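COBE (Pseudomonas aeruginosa, PDB 2W6K) probably takes part in cobalamin (vitamin B12) biosynthesis, as a small protein related to the C-terminal region of CbiG. Local coordinates at residues A29-T34 with A131-A136. Residues are numbered along the deposited sequence; the frame is centred on the assembly and turned at random.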
ATOM      1  N   ALA A  29      14.061   2.741  -1.709  1.00  9.95           N
ATOM      2  CA  ALA A  29      14.807   1.662  -2.423  1.00 11.14           C
ATOM      3  C   ALA A  29      13.984   0.371  -2.490  1.00 10.75           C
ATOM      4  O   ALA A  29      13.920  -0.296  -3.521  1.00 12.21           O
ATOM      5  CB  ALA A  29      16.149   1.399  -1.793  1.00 11.33           C
ATOM      6  N   LEU A  30      13.310   0.049  -1.401  1.00  9.94           N
ATOM      7  CA  LEU A  30      12.495  -1.137  -1.397  1.00  9.70           C
ATOM      8  C   LEU A  30      11.261  -0.965  -2.292  1.00  8.96           C
ATOM      9  O   LEU A  30      10.862  -1.901  -2.992  1.00  8.41           O
ATOM     10  CB  LEU A  30      12.098  -1.512   0.010  1.00  9.13           C
ATOM     11  CG  LEU A  30      11.300  -2.816   0.146  1.00 12.01           C
ATOM     12  CD1 LEU A  30      12.062  -4.053  -0.354  1.00 14.90           C
ATOM     13  CD2 LEU A  30      10.926  -3.025   1.595  1.00 12.87           C
ATOM     14  N   LEU A  31      10.676   0.228  -2.257  1.00  8.85           N
ATOM     15  CA  LEU A  31       9.532   0.550  -3.094  1.00  8.56           C
ATOM     16  C   LEU A  31       9.920   0.413  -4.569  1.00  8.82           C
ATOM     17  O   LEU A  31       9.180  -0.197  -5.343  1.00  8.61           O
ATOM     18  CB  LEU A  31       9.035   1.979  -2.810  1.00  8.81           C
ATOM     19  CG  LEU A  31       7.834   2.513  -3.614  1.00  8.70           C
ATOM     20  CD1 LEU A  31       6.585   1.629  -3.432  1.00  9.46           C
ATOM     21  CD2 LEU A  31       7.531   3.918  -3.189  1.00  8.90           C
ATOM     22  N   GLU A  32      11.068   0.980  -4.935  1.00 10.56           N
ATOM     23  CA  GLU A  32      11.548   0.930  -6.331  1.00 11.93           C
ATOM     24  C   GLU A  32      11.739  -0.506  -6.791  1.00 12.26           C
ATOM     25  O   GLU A  32      11.360  -0.872  -7.927  1.00 12.62           O
ATOM     26  CB  GLU A  32      12.866   1.680  -6.439  1.00 13.07           C
ATOM     27  CG  GLU A  32      12.710   3.134  -6.632  1.00 18.82           C
ATOM     28  CD  GLU A  32      14.037   3.772  -7.033  1.00 23.59           C
ATOM     29  OE1 GLU A  32      14.090   4.406  -8.113  1.00 28.80           O
ATOM     30  OE2 GLU A  32      15.020   3.602  -6.287  1.00 26.88           O
ATOM     31  N   ARG A  33      12.322  -1.329  -5.924  1.00 20.00           N
ATOM     32  CA  ARG A  33      12.520  -2.741  -6.224  1.00 20.00           C
ATOM     33  C   ARG A  33      11.186  -3.452  -6.435  1.00 20.00           C
ATOM     34  O   ARG A  33      11.029  -4.231  -7.375  1.00 13.63           O
ATOM     35  CB  ARG A  33      13.306  -3.422  -5.101  1.00 20.00           C
ATOM     36  CG  ARG A  33      14.619  -4.042  -5.550  1.00 20.00           C
ATOM     37  CD  ARG A  33      15.703  -2.987  -5.708  1.00 20.00           C
ATOM     38  NE  ARG A  33      15.577  -2.256  -6.966  1.00 20.00           N
ATOM     39  CZ  ARG A  33      15.970  -0.999  -7.142  1.00 20.00           C
ATOM     40  NH1 ARG A  33      15.816  -0.415  -8.323  1.00 20.00           N
ATOM     41  NH2 ARG A  33      16.517  -0.327  -6.139  1.00 20.00           N
ATOM     42  N   THR A  34      10.231  -3.177  -5.553  1.00 12.43           N
ATOM     43  CA  THR A  34       8.932  -3.842  -5.593  1.00 11.43           C
ATOM     44  C   THR A  34       8.160  -3.476  -6.867  1.00 11.61           C
ATOM     45  O   THR A  34       7.578  -4.342  -7.534  1.00 11.72           O
ATOM     46  CB  THR A  34       8.111  -3.494  -4.335  1.00 11.06           C
ATOM     47  OG1 THR A  34       8.844  -3.893  -3.163  1.00 13.20           O
ATOM     48  CG2 THR A  34       6.804  -4.259  -4.365  1.00 13.46           C
ATOM     49  N   ALA A 131      11.320  -3.485   6.549  1.00 16.31           N
ATOM     50  CA  ALA A 131      10.056  -3.020   5.931  1.00 13.21           C
ATOM     51  C   ALA A 131       9.422  -4.033   4.983  1.00 11.77           C
ATOM     52  O   ALA A 131      10.085  -4.926   4.466  1.00 10.96           O
ATOM     53  CB  ALA A 131      10.321  -1.722   5.191  1.00 13.37           C
ATOM     54  N   SER A 132       8.121  -3.858   4.705  1.00 10.68           N
ATOM     55  CA  SER A 132       7.443  -4.669   3.713  1.00 10.47           C
ATOM     56  C   SER A 132       6.636  -3.713   2.841  1.00  8.60           C
ATOM     57  O   SER A 132       6.090  -2.744   3.355  1.00  9.27           O
ATOM     58  CB  SER A 132       6.458  -5.652   4.344  1.00 12.05           C
ATOM     59  OG  SER A 132       7.132  -6.843   4.767  1.00 16.43           O
ATOM     60  N   ILE A 133       6.579  -4.008   1.552  1.00  9.13           N
ATOM     61  CA  ILE A 133       5.793  -3.183   0.635  1.00  9.08           C
ATOM     62  C   ILE A 133       4.894  -4.062  -0.241  1.00  8.69           C
ATOM     63  O   ILE A 133       5.309  -5.126  -0.736  1.00  8.36           O
ATOM     64  CB  ILE A 133       6.699  -2.245  -0.213  1.00  9.27           C
ATOM     65  CG1 ILE A 133       7.481  -1.302   0.731  1.00 11.69           C
ATOM     66  CG2 ILE A 133       5.860  -1.463  -1.232  1.00 10.02           C
ATOM     67  CD1 ILE A 133       8.226  -0.164   0.090  1.00 12.39           C
ATOM     68  N   ALA A 134       3.634  -3.659  -0.396  1.00  7.55           N
ATOM     69  CA  ALA A 134       2.736  -4.376  -1.310  1.00  7.32           C
ATOM     70  C   ALA A 134       2.095  -3.397  -2.279  1.00  7.64           C
ATOM     71  O   ALA A 134       1.942  -2.226  -1.973  1.00  8.55           O
ATOM     72  CB  ALA A 134       1.657  -5.128  -0.550  1.00  8.87           C
ATOM     73  N   LEU A 135       1.667  -3.912  -3.409  1.00  8.69           N
ATOM     74  CA  LEU A 135       1.051  -3.061  -4.445  1.00  8.54           C
ATOM     75  C   LEU A 135      -0.354  -3.533  -4.744  1.00 10.08           C
ATOM     76  O   LEU A 135      -0.597  -4.726  -4.867  1.00  9.65           O
ATOM     77  CB  LEU A 135       1.897  -3.070  -5.734  1.00  8.96           C
ATOM     78  CG  LEU A 135       3.382  -2.701  -5.604  1.00  7.71           C
ATOM     79  CD1 LEU A 135       4.063  -2.924  -6.971  1.00 11.55           C
ATOM     80  CD2 LEU A 135       3.502  -1.254  -5.150  1.00 10.61           C
ATOM     81  N   ALA A 136      -1.282  -2.591  -4.862  1.00  9.76           N
ATOM     82  CA  ALA A 136      -2.649  -2.941  -5.226  1.00 11.55           C
ATOM     83  C   ALA A 136      -3.100  -2.075  -6.380  1.00 13.68           C
ATOM     84  O   ALA A 136      -2.723  -0.906  -6.494  1.00 12.67           O
ATOM     85  CB  ALA A 136      -3.612  -2.788  -4.027  1.00 11.01           C
TER
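Ile133 stands at the middle of this contact, rising from strand 131-138 against Leu30 and Leu31 of helix 24-37, with Ile133 CB 4.0 Å from Thr34 OG1 where those side chains cross obliquely. Ile133 CG1 lies anti to the carbonyl carbon (chi1 -61°), and an extended chi2 (-170°) carries CD1 to the helix backbone, 3.4 Å from Leu31 N. Leu30 and Leu31, both with CG anti to the backbone N, receive it differently. The Leu30 side chain runs past Ile133 in the opposite direction, its CD2 3.9 Å from Ile133 CG1, and the same methyl reaches the start of strand 131-138, 3.5 Å from Ala131 O. Leu31 instead crosses Ile133 at about a right angle, with CB 3.7 Å from Ile133 CD1 and its own CD1 against the CG2 branch. One turn on from Leu30, Thr34 presents its methyl to Leu135, CG2 lying 4.0 Å from Leu135 CG. Thr34 OG1 donates to Leu30 O at 2.8 Å from above the carbonyl plane, and this oxygen also accepts the helical bond from Thr34 N. Arg126 and Ala14, on the flanking strands 119-127 and 12-18, also touch helix side chains; helix 24-37, the beta-alpha-beta link between parallel strands 12-18 and 47-51, thus packs on one face of the mixed sheet. With its hydroxyl satisfied within the helix, Thr34 offers the strand its methyl, and the segments meet through apolar contacts.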